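Probable branched-chain amino acid ABC transporter, amino acid binding protein (Thermus thermophilus, PDB 3LKB) binds valine and probably serves as the solute-binding protein of a branched-chain amino acid ABC transporter. Local coordinates at residues H350-K362 with F366-F378. The protein carries 2 engineered substitutions. Numbering follows the deposited sequence.
Sequences HTGAEGLRILEAK and FVPVTEPFTSALF. With NA (sodium ion), chain E.
E360 and V367 face each other as an antiparallel hydrogen-bonded pair, E360 N giving to V367 O at 2.8 Å and V367 N to E360 O. Farther along, L356 and F373 form a single bridge in a register shifted by two. Where the shift occurs, the OG1 hydroxyl of T370, rather than a main-chain carbonyl, accepts a hydrogen bond from I358 N at 3.0 Å, set between its own N and carbonyl carbon (chi1 64°), while V369 N donates to I358 O. Strands 357-362 and 365-368 form a beta hairpin in the seven-stranded mixed sheet of a periplasmic-binding-protein fold; strand 365-368 is outermost, and strand 357-362 separates it from strand 250-253. Upstream, T351 O and G352 O bind sodium together with D344. Two CH-pi contacts cover ring faces: the leucine branch of L356 is long enough to bring CD1 4.0 Å from the F373 centroid, and A361, small enough to lie close against F366, lays CB over that ring. R357 bends at chi3 (-80°), bringing NH1 to 3.6 Å from P368 CB; NH1 also gives to a water shared with T370 O, while NH2 forms a salt bridge with E260. A leucine in its place would probably leave E260 without its cationic mate and break the water link to T370.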
loop_
_atom_site.group_PDB
_atom_site.type_symbol
_atom_site.label_atom_id
_atom_site.label_comp_id
_atom_site.label_asym_id
_atom_site.label_seq_id
_atom_site.Cartn_x
_atom_site.Cartn_y
_atom_site.Cartn_z
ATOM N N HIS A 350 -19.505 -14.690 -20.723
ATOM C CA HIS A 350 -19.152 -14.298 -19.391
ATOM C C HIS A 350 -18.126 -13.153 -19.399
ATOM O O HIS A 350 -17.513 -12.874 -18.382
ATOM C CB HIS A 350 -18.605 -15.530 -18.655
ATOM C CG HIS A 350 -19.656 -16.377 -17.991
ATOM N ND1 HIS A 350 -20.905 -16.604 -18.535
ATOM C CD2 HIS A 350 -19.641 -17.049 -16.815
ATOM C CE1 HIS A 350 -21.606 -17.384 -17.741
ATOM N NE2 HIS A 350 -20.857 -17.680 -16.693
ATOM N N THR A 351 -17.926 -12.490 -20.527
ATOM C CA THR A 351 -16.987 -11.380 -20.594
ATOM C C THR A 351 -17.754 -10.118 -20.828
ATOM O O THR A 351 -18.468 -10.055 -21.795
ATOM C CB THR A 351 -15.965 -11.550 -21.750
ATOM O OG1 THR A 351 -15.148 -12.684 -21.453
ATOM C CG2 THR A 351 -15.069 -10.345 -21.817
ATOM N N GLY A 352 -17.601 -9.103 -19.979
ATOM C CA GLY A 352 -18.442 -7.905 -20.099
ATOM C C GLY A 352 -18.108 -7.008 -21.297
ATOM O O GLY A 352 -18.776 -7.060 -22.317
ATOM N N ALA A 353 -17.058 -6.222 -21.169
ATOM C CA ALA A 353 -16.530 -5.446 -22.257
ATOM C C ALA A 353 -15.567 -6.291 -23.090
ATOM O O ALA A 353 -14.395 -6.435 -22.754
ATOM C CB ALA A 353 -15.791 -4.248 -21.686
ATOM N N GLU A 354 -16.055 -6.824 -24.196
ATOM C CA GLU A 354 -15.253 -7.700 -25.028
ATOM C C GLU A 354 -14.230 -6.954 -25.931
ATOM O O GLU A 354 -13.339 -7.580 -26.518
ATOM C CB GLU A 354 -16.177 -8.658 -25.825
ATOM C CG GLU A 354 -16.929 -8.068 -27.032
ATOM C CD GLU A 354 -18.003 -6.988 -26.708
ATOM O OE1 GLU A 354 -18.424 -6.828 -25.518
ATOM O OE2 GLU A 354 -18.432 -6.318 -27.691
ATOM N N GLY A 355 -14.363 -5.641 -26.061
ATOM C CA GLY A 355 -13.382 -4.858 -26.813
ATOM C C GLY A 355 -12.233 -4.322 -25.968
ATOM O O GLY A 355 -12.337 -4.153 -24.725
ATOM N N LEU A 356 -11.116 -4.071 -26.648
ATOM C CA LEU A 356 -9.935 -3.489 -26.036
ATOM C C LEU A 356 -9.301 -2.609 -27.100
ATOM O O LEU A 356 -9.731 -2.653 -28.264
ATOM C CB LEU A 356 -8.961 -4.567 -25.507
ATOM C CG LEU A 356 -8.540 -5.710 -26.441
ATOM C CD1 LEU A 356 -7.744 -5.215 -27.584
ATOM C CD2 LEU A 356 -7.724 -6.714 -25.681
ATOM N N ARG A 357 -8.338 -1.786 -26.696
ATOM C CA ARG A 357 -7.521 -1.050 -27.642
ATOM C C ARG A 357 -6.058 -1.198 -27.244
ATOM O O ARG A 357 -5.740 -1.663 -26.138
ATOM C CB ARG A 357 -7.866 0.467 -27.622
ATOM C CG ARG A 357 -9.344 0.860 -27.746
ATOM C CD ARG A 357 -9.495 2.348 -27.610
ATOM N NE ARG A 357 -9.461 2.787 -26.215
ATOM C CZ ARG A 357 -9.608 4.052 -25.808
ATOM N NH1 ARG A 357 -9.804 5.019 -26.715
ATOM N NH2 ARG A 357 -9.546 4.349 -24.496
ATOM N N ILE A 358 -5.170 -0.845 -28.166
ATOM C CA ILE A 358 -3.784 -0.632 -27.833
ATOM C C ILE A 358 -3.559 0.879 -27.710
ATOM O O ILE A 358 -3.977 1.671 -28.573
ATOM C CB ILE A 358 -2.849 -1.220 -28.918
ATOM C CG1 ILE A 358 -3.212 -2.681 -29.275
ATOM C CG2 ILE A 358 -1.358 -1.013 -28.623
ATOM C CD1 ILE A 358 -3.217 -3.590 -28.190
ATOM N N LEU A 359 -2.918 1.287 -26.618
ATOM C CA LEU A 359 -2.575 2.698 -26.429
ATOM C C LEU A 359 -1.053 2.824 -26.381
ATOM O O LEU A 359 -0.369 1.868 -26.002
ATOM C CB LEU A 359 -3.230 3.281 -25.170
ATOM C CG LEU A 359 -4.768 3.032 -25.130
ATOM C CD1 LEU A 359 -5.234 1.781 -24.425
ATOM C CD2 LEU A 359 -5.561 4.183 -24.598
ATOM N N GLU A 360 -0.528 3.984 -26.793
ATOM C CA GLU A 360 0.884 4.238 -26.771
ATOM C C GLU A 360 1.153 5.396 -25.834
ATOM O O GLU A 360 0.451 6.419 -25.901
ATOM C CB GLU A 360 1.388 4.597 -28.171
ATOM C CG GLU A 360 2.909 4.912 -28.152
ATOM C CD GLU A 360 3.530 5.221 -29.501
ATOM O OE1 GLU A 360 2.839 5.298 -30.543
ATOM O OE2 GLU A 360 4.751 5.416 -29.522
ATOM N N ALA A 361 2.158 5.257 -24.978
ATOM C CA ALA A 361 2.568 6.348 -24.067
ATOM C C ALA A 361 3.290 7.450 -24.871
ATOM O O ALA A 361 4.342 7.178 -25.508
ATOM C CB ALA A 361 3.514 5.801 -22.987
ATOM N N LYS A 362 2.712 8.663 -24.883
ATOM C CA LYS A 362 3.331 9.805 -25.614
ATOM C C LYS A 362 3.353 11.059 -24.747
ATOM O O LYS A 362 2.320 11.491 -24.259
ATOM C CB LYS A 362 2.618 10.103 -26.921
ATOM C CG LYS A 362 2.042 8.909 -27.631
ATOM C CD LYS A 362 2.497 8.795 -29.065
ATOM C CE LYS A 362 1.409 9.155 -30.013
ATOM N NZ LYS A 362 1.306 8.128 -31.095
ATOM N N PHE A 366 -0.986 8.006 -21.934
ATOM C CA PHE A 366 -1.426 6.975 -22.913
ATOM C C PHE A 366 -2.455 7.414 -23.981
ATOM O O PHE A 366 -3.555 7.805 -23.654
ATOM C CB PHE A 366 -1.889 5.716 -22.195
ATOM C CG PHE A 366 -0.755 4.888 -21.708
ATOM C CD1 PHE A 366 -0.091 4.010 -22.595
ATOM C CD2 PHE A 366 -0.281 5.009 -20.402
ATOM C CE1 PHE A 366 0.996 3.250 -22.179
ATOM C CE2 PHE A 366 0.800 4.212 -19.967
ATOM C CZ PHE A 366 1.461 3.336 -20.868
ATOM N N VAL A 367 -2.080 7.338 -25.253
ATOM C CA VAL A 367 -2.879 7.817 -26.366
ATOM C C VAL A 367 -3.355 6.591 -27.152
ATOM O O VAL A 367 -2.559 5.731 -27.479
ATOM C CB VAL A 367 -1.989 8.630 -27.345
ATOM C CG1 VAL A 367 -2.729 8.935 -28.607
ATOM C CG2 VAL A 367 -1.458 9.905 -26.671
ATOM N N PRO A 368 -4.657 6.518 -27.470
ATOM C CA PRO A 368 -5.110 5.365 -28.280
ATOM C C PRO A 368 -4.549 5.387 -29.687
ATOM O O PRO A 368 -4.687 6.385 -30.396
ATOM C CB PRO A 368 -6.642 5.530 -28.345
ATOM C CG PRO A 368 -6.911 6.953 -27.892
ATOM C CD PRO A 368 -5.786 7.295 -26.916
ATOM N N VAL A 369 -3.902 4.304 -30.079
ATOM C CA VAL A 369 -3.478 4.145 -31.449
ATOM C C VAL A 369 -4.333 3.073 -32.162
ATOM O O VAL A 369 -3.941 2.593 -33.220
ATOM C CB VAL A 369 -1.971 3.804 -31.550
ATOM C CG1 VAL A 369 -1.125 4.957 -31.082
ATOM C CG2 VAL A 369 -1.625 2.527 -30.769
ATOM N N THR A 370 -5.464 2.670 -31.566
ATOM C CA THR A 370 -6.470 1.853 -32.290
ATOM C C THR A 370 -7.921 2.251 -31.925
ATOM O O THR A 370 -8.168 3.039 -30.996
ATOM C CB THR A 370 -6.300 0.276 -32.137
ATOM O OG1 THR A 370 -6.494 -0.119 -30.784
ATOM C CG2 THR A 370 -4.978 -0.232 -32.595
ATOM N N GLU A 371 -8.859 1.744 -32.713
ATOM C CA GLU A 371 -10.267 1.691 -32.372
ATOM C C GLU A 371 -10.520 0.436 -31.506
ATOM O O GLU A 371 -9.688 -0.477 -31.484
ATOM C CB GLU A 371 -11.035 1.605 -33.678
ATOM C CG GLU A 371 -11.713 2.892 -34.094
ATOM C CD GLU A 371 -13.197 2.894 -33.635
ATOM O OE1 GLU A 371 -13.742 1.784 -33.292
ATOM O OE2 GLU A 371 -13.817 3.991 -33.607
ATOM N N PRO A 372 -11.647 0.401 -30.743
ATOM C CA PRO A 372 -11.912 -0.826 -29.972
ATOM C C PRO A 372 -12.000 -2.015 -30.915
ATOM O O PRO A 372 -12.586 -1.854 -31.980
ATOM C CB PRO A 372 -13.264 -0.545 -29.355
ATOM C CG PRO A 372 -13.259 1.004 -29.171
ATOM C CD PRO A 372 -12.596 1.481 -30.409
ATOM N N PHE A 373 -11.409 -3.159 -30.557
ATOM C CA PHE A 373 -11.494 -4.363 -31.353
ATOM C C PHE A 373 -11.443 -5.651 -30.486
ATOM O O PHE A 373 -11.004 -5.608 -29.332
ATOM C CB PHE A 373 -10.417 -4.357 -32.473
ATOM C CG PHE A 373 -8.978 -4.562 -31.978
ATOM C CD1 PHE A 373 -8.371 -5.814 -32.095
ATOM C CD2 PHE A 373 -8.229 -3.490 -31.423
ATOM C CE1 PHE A 373 -7.046 -6.037 -31.639
ATOM C CE2 PHE A 373 -6.904 -3.680 -30.931
ATOM C CZ PHE A 373 -6.313 -4.968 -31.040
ATOM N N THR A 374 -11.940 -6.758 -31.038
ATOM C CA THR A 374 -11.814 -8.090 -30.432
ATOM C C THR A 374 -10.832 -8.886 -31.249
ATOM O O THR A 374 -10.690 -8.643 -32.461
ATOM C CB THR A 374 -13.148 -8.872 -30.368
ATOM O OG1 THR A 374 -13.629 -9.131 -31.694
ATOM C CG2 THR A 374 -14.217 -8.103 -29.554
ATOM N N SER A 375 -10.107 -9.800 -30.621
ATOM C CA SER A 375 -9.114 -10.605 -31.357
ATOM C C SER A 375 -9.666 -11.966 -31.806
ATOM O O SER A 375 -9.817 -12.872 -30.998
ATOM C CB SER A 375 -7.828 -10.814 -30.552
ATOM O OG SER A 375 -6.994 -11.757 -31.219
ATOM N N ALA A 376 -9.965 -12.125 -33.089
ATOM C CA ALA A 376 -10.356 -13.442 -33.579
ATOM C C ALA A 376 -9.199 -14.451 -33.428
ATOM O O ALA A 376 -9.441 -15.635 -33.093
ATOM C CB ALA A 376 -10.814 -13.348 -35.020
ATOM N N LEU A 377 -7.952 -14.011 -33.651
ATOM C CA LEU A 377 -6.795 -14.883 -33.359
ATOM C C LEU A 377 -6.830 -15.524 -31.933
ATOM O O LEU A 377 -6.640 -16.743 -31.760
ATOM C CB LEU A 377 -5.484 -14.145 -33.559
ATOM C CG LEU A 377 -4.212 -14.995 -33.348
ATOM C CD1 LEU A 377 -4.279 -16.307 -34.137
ATOM C CD2 LEU A 377 -2.942 -14.241 -33.758
ATOM N N PHE A 378 -7.055 -14.702 -30.920
ATOM C CA PHE A 378 -7.273 -15.207 -29.574
ATOM C C PHE A 378 -8.311 -16.321 -29.538
ATOM O O PHE A 378 -8.119 -17.344 -28.858
ATOM C CB PHE A 378 -7.696 -14.094 -28.607
ATOM C CG PHE A 378 -8.368 -14.613 -27.361
ATOM C CD1 PHE A 378 -7.666 -15.362 -26.442
ATOM C CD2 PHE A 378 -9.705 -14.375 -27.132
ATOM C CE1 PHE A 378 -8.287 -15.872 -25.290
ATOM C CE2 PHE A 378 -10.309 -14.864 -25.990
ATOM C CZ PHE A 378 -9.603 -15.632 -25.071
HETATM NA NA NA E . -19.942 -9.066 -23.159
HETATM O O HOH W 1 -10.051 5.149 -29.646
HETATM O O HOH W 2 -19.923 -10.042 -25.243
#